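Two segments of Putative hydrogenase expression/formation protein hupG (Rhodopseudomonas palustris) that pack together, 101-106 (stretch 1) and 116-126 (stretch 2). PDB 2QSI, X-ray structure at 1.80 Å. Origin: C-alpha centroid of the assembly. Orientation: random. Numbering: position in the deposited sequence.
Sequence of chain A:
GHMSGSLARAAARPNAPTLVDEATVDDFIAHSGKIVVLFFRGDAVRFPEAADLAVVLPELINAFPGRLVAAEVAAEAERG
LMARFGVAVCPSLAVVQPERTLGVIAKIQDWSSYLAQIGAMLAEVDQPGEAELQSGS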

ATOM      1  N   THR A 101      -0.478  -1.566   8.102  1.00 12.18           N
ATOM      2  CA  THR A 101      -0.809  -0.753   9.279  1.00 11.70           C
ATOM      3  C   THR A 101       0.437  -0.774  10.174  1.00 12.39           C
ATOM      4  O   THR A 101       0.833  -1.842  10.680  1.00 12.16           O
ATOM      5  N   LEU A 102       1.071   0.388  10.343  1.00 12.53           N
ATOM      6  CA  LEU A 102       2.263   0.509  11.161  1.00 12.64           C
ATOM      7  C   LEU A 102       1.919   0.452  12.655  1.00 13.07           C
ATOM      8  O   LEU A 102       2.728   0.048  13.483  1.00 11.91           O
ATOM      9  N   GLY A 103       0.705   0.847  12.986  1.00 12.06           N
ATOM     10  CA  GLY A 103       0.293   0.905  14.362  1.00 11.42           C
ATOM     11  C   GLY A 103      -1.080   1.527  14.452  1.00 11.59           C
ATOM     12  O   GLY A 103      -1.522   2.212  13.521  1.00 11.57           O
ATOM     13  N   VAL A 104      -1.732   1.306  15.589  1.00 10.90           N
ATOM     14  CA  VAL A 104      -3.029   1.950  15.895  1.00 11.14           C
ATOM     15  C   VAL A 104      -2.862   2.560  17.281  1.00 11.74           C
ATOM     16  O   VAL A 104      -2.462   1.866  18.232  1.00 11.11           O
ATOM     17  N   ILE A 105      -3.164   3.850  17.398  1.00 11.48           N
ATOM     18  CA  ILE A 105      -3.107   4.535  18.684  1.00 11.93           C
ATOM     19  C   ILE A 105      -4.505   4.779  19.241  1.00 13.01           C
ATOM     20  O   ILE A 105      -5.173   5.744  18.871  1.00 11.49           O
ATOM     21  N   ALA A 106      -4.941   3.897  20.135  1.00 12.83           N
ATOM     22  CA  ALA A 106      -6.355   3.789  20.477  1.00 14.17           C
ATOM     23  C   ALA A 106      -6.665   4.520  21.778  1.00 15.37           C
ATOM     24  O   ALA A 106      -5.821   4.605  22.670  1.00 14.03           O
ATOM     25  N   ALA A 116       5.559  10.676  20.453  1.00 15.02           N
ATOM     26  CA  ALA A 116       6.503   9.557  20.636  1.00 14.48           C
ATOM     27  C   ALA A 116       6.120   8.343  19.765  1.00 13.90           C
ATOM     28  O   ALA A 116       6.985   7.733  19.117  1.00 13.26           O
ATOM     29  N   GLN A 117       4.827   8.014  19.731  1.00 13.38           N
ATOM     30  CA  GLN A 117       4.372   6.845  18.977  1.00 14.56           C
ATOM     31  C   GLN A 117       4.501   7.078  17.489  1.00 15.55           C
ATOM     32  O   GLN A 117       5.044   6.230  16.750  1.00 15.90           O
ATOM     33  N   ILE A 118       4.041   8.229  17.016  1.00 16.22           N
ATOM     34  CA  ILE A 118       4.195   8.528  15.592  1.00 16.32           C
ATOM     35  C   ILE A 118       5.660   8.558  15.196  1.00 16.77           C
ATOM     36  O   ILE A 118       6.049   7.976  14.161  1.00 17.59           O
ATOM     37  N   GLY A 119       6.474   9.244  16.001  1.00 16.79           N
ATOM     38  CA  GLY A 119       7.897   9.306  15.762  1.00 18.01           C
ATOM     39  C   GLY A 119       8.532   7.933  15.644  1.00 18.79           C
ATOM     40  O   GLY A 119       9.336   7.673  14.731  1.00 18.37           O
ATOM     41  N   ALA A 120       8.155   7.041  16.548  1.00 19.90           N
ATOM     42  CA  ALA A 120       8.714   5.699  16.570  1.00 20.13           C
ATOM     43  C   ALA A 120       8.356   4.932  15.296  1.00 20.35           C
ATOM     44  O   ALA A 120       9.189   4.201  14.758  1.00 20.40           O
HETATM   45  N   MSE A 121       7.128   5.093  14.821  1.00 19.21           N
HETATM   46  CA  MSE A 121       6.677   4.399  13.639  1.00 19.71           C
HETATM   47  C   MSE A 121       7.390   4.938  12.401  1.00 20.20           C
HETATM   48  O   MSE A 121       7.776   4.159  11.542  1.00 21.60           O
ATOM     49  N   LEU A 122       7.550   6.253  12.319  1.00 19.94           N
ATOM     50  CA  LEU A 122       8.312   6.866  11.232  1.00 21.29           C
ATOM     51  C   LEU A 122       9.782   6.407  11.261  1.00 22.51           C
ATOM     52  O   LEU A 122      10.376   6.173  10.192  1.00 22.72           O
ATOM     53  N   ALA A 123      10.362   6.239  12.456  1.00 24.44           N
ATOM     54  CA  ALA A 123      11.734   5.720  12.576  1.00 25.65           C
ATOM     55  C   ALA A 123      11.833   4.307  12.007  1.00 27.23           C
ATOM     56  O   ALA A 123      12.802   3.963  11.310  1.00 27.88           O
ATOM     57  N   GLU A 124      10.840   3.474  12.295  1.00 28.99           N
ATOM     58  CA  GLU A 124      10.872   2.102  11.791  1.00 29.71           C
ATOM     59  C   GLU A 124      10.774   2.092  10.262  1.00 30.69           C
ATOM     60  O   GLU A 124      11.468   1.310   9.594  1.00 31.19           O
ATOM     61  N   VAL A 125       9.943   2.964   9.703  1.00 31.07           N
ATOM     62  CA  VAL A 125       9.896   3.154   8.249  1.00 31.76           C
ATOM     63  C   VAL A 125      11.287   3.525   7.716  1.00 32.25           C
ATOM     64  O   VAL A 125      11.757   2.926   6.750  1.00 32.31           O
ATOM     65  N   ASP A 126      11.958   4.459   8.383  1.00 32.72           N
ATOM     66  CA  ASP A 126      13.207   5.018   7.868  1.00 33.75           C
ATOM     67  C   ASP A 126      14.418   4.144   8.147  1.00 34.16           C
ATOM     68  O   ASP A 126      15.406   4.218   7.423  1.00 34.79           O
TER

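A helix laid against a strand is held mainly by shape, and the pairing of strand 101-106 with helix 116-126 illustrates the principle on a small scale. The two run nearly antiparallel, at 173°, with axes 8.8 Å apart at closest approach, and no hydrogen bond crosses between them; the 344 Å² they bury rests chiefly on apolar contact.

T101 takes no part in the contact. L102 is the first residue to point toward the helix. Its side chain (chi1 m, chi2 t) reaches V125, with CD1 of L102 3.7 Å from CG2 of V125, whose chi1 is t. CB of L102 also lies 4.2 Å from SE of M121, so the leucine bridges one helical turn, from M121 to V125.

G103 has no side chain: its CA sits 3.8 Å from SE of M121. This residue, modelled as selenomethionine, extends toward the strand with chi1 m, chi2 t and chi3 t (-154°), bringing its SE and CE up to the glycine. An ideal CB on G103 would come within 2.5 Å of CE of M121, a clash, so the close approach depends on the bare backbone here.

V104, with chi1 t, points away and contributes little beyond its backbone, where N lies 4.4 Å from CE of M121. I105 turns inward again, m at chi1 and t at chi2. Its CG1 packs 3.8 Å from CE of M121, while its CD1 lies 4.1 Å from CG1 of I118 (chi1 m, chi2 t), a residue whose CB points sideways but whose end comes nearer the strand. Q117, pointing toward the strand with chi1 m, chi2 t and chi3 69°, covers the same isoleucine: its OE1 is 3.7 Å from CG1 of I105, a van der Waals contact, whereas its NE2 is hydrogen-bonded elsewhere in the structure. A106 points away and makes no contact, so the packing ends at I105.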

ATOM      1  CB  THR A 101      -2.088  -1.299   9.990  1.00 10.97           C
ATOM      2  OG1 THR A 101      -3.197  -1.206   9.075  1.00 10.97           O
ATOM      3  CG2 THR A 101      -2.366  -0.479  11.215  1.00 10.76           C
ATOM      4  CB  LEU A 102       2.990   1.819  10.849  1.00 13.03           C
ATOM      5  CG  LEU A 102       3.429   1.976   9.391  1.00 12.91           C
ATOM      6  CD1 LEU A 102       3.996   3.393   9.221  1.00 14.10           C
ATOM      7  CD2 LEU A 102       4.416   0.866   8.905  1.00 14.70           C
ATOM      8  CB  VAL A 104      -4.200   0.939  15.937  1.00 10.93           C
ATOM      9  CG1 VAL A 104      -5.557   1.640  16.306  1.00  9.64           C
ATOM     10  CG2 VAL A 104      -4.259   0.127  14.610  1.00  8.85           C
ATOM     11  CB  ILE A 105      -2.367   5.882  18.573  1.00 11.91           C
ATOM     12  CG1 ILE A 105      -1.001   5.688  17.911  1.00 13.06           C
ATOM     13  CG2 ILE A 105      -2.216   6.521  19.944  1.00 12.05           C
ATOM     14  CD1 ILE A 105      -0.251   6.980  17.668  1.00 10.92           C
ATOM     15  CB  ALA A 106      -6.767   2.328  20.575  1.00 14.18           C
ATOM     16  CB  ALA A 116       6.610   9.148  22.123  1.00 15.56           C
ATOM     17  CB  GLN A 117       3.001   6.375  19.393  1.00 14.64           C
ATOM     18  CG  GLN A 117       2.942   5.843  20.828  1.00 16.07           C
ATOM     19  CD  GLN A 117       1.556   5.376  21.209  1.00 17.18           C
ATOM     20  OE1 GLN A 117       1.063   4.371  20.689  1.00 20.91           O
ATOM     21  NE2 GLN A 117       0.930   6.083  22.135  1.00 22.03           N
ATOM     22  CB  ILE A 118       3.500   9.832  15.203  1.00 16.57           C
ATOM     23  CG1 ILE A 118       1.993   9.637  15.407  1.00 17.13           C
ATOM     24  CG2 ILE A 118       3.867  10.227  13.719  1.00 16.46           C
ATOM     25  CD1 ILE A 118       1.137  10.853  15.247  1.00 17.96           C
ATOM     26  CB  ALA A 120       8.245   4.912  17.821  1.00 20.30           C
HETATM   27  CB  MSE A 121       5.168   4.505  13.468  1.00 18.59           C
HETATM   28  CG  MSE A 121       4.378   3.817  14.586  1.00 17.26           C
HETATM   29 SE   MSE A 121       2.448   4.034  14.363  0.80 21.60          SE
HETATM   30  CE  MSE A 121       1.829   3.883  16.196  1.00 20.81           C
ATOM     31  CB  LEU A 122       8.188   8.404  11.267  1.00 20.18           C
ATOM     32  CG  LEU A 122       6.800   8.987  10.915  1.00 18.57           C
ATOM     33  CD1 LEU A 122       6.764  10.510  11.033  1.00 12.29           C
ATOM     34  CD2 LEU A 122       6.204   8.536   9.560  1.00 14.02           C
ATOM     35  CB  ALA A 123      12.187   5.745  14.012  1.00 25.37           C
ATOM     36  CB  GLU A 124       9.794   1.237  12.451  1.00 29.92           C
ATOM     37  CG  GLU A 124      10.057  -0.289  12.354  1.00 30.98           C
ATOM     38  CD  GLU A 124      11.316  -0.776  13.116  1.00 33.13           C
ATOM     39  OE1 GLU A 124      12.326  -0.037  13.208  1.00 35.99           O
ATOM     40  OE2 GLU A 124      11.298  -1.919  13.617  1.00 34.79           O
ATOM     41  CB  VAL A 125       8.820   4.206   7.838  1.00 31.67           C
ATOM     42  CG1 VAL A 125       8.987   4.670   6.411  1.00 31.98           C
ATOM     43  CG2 VAL A 125       7.436   3.617   8.013  1.00 33.31           C
ATOM     44  CB  ASP A 126      13.462   6.406   8.449  1.00 33.52           C
ATOM     45  CG  ASP A 126      12.406   7.405   8.060  1.00 33.64           C
ATOM     46  OD1 ASP A 126      11.623   7.127   7.127  1.00 35.77           O
ATOM     47  OD2 ASP A 126      12.369   8.475   8.700  1.00 30.97           O
TER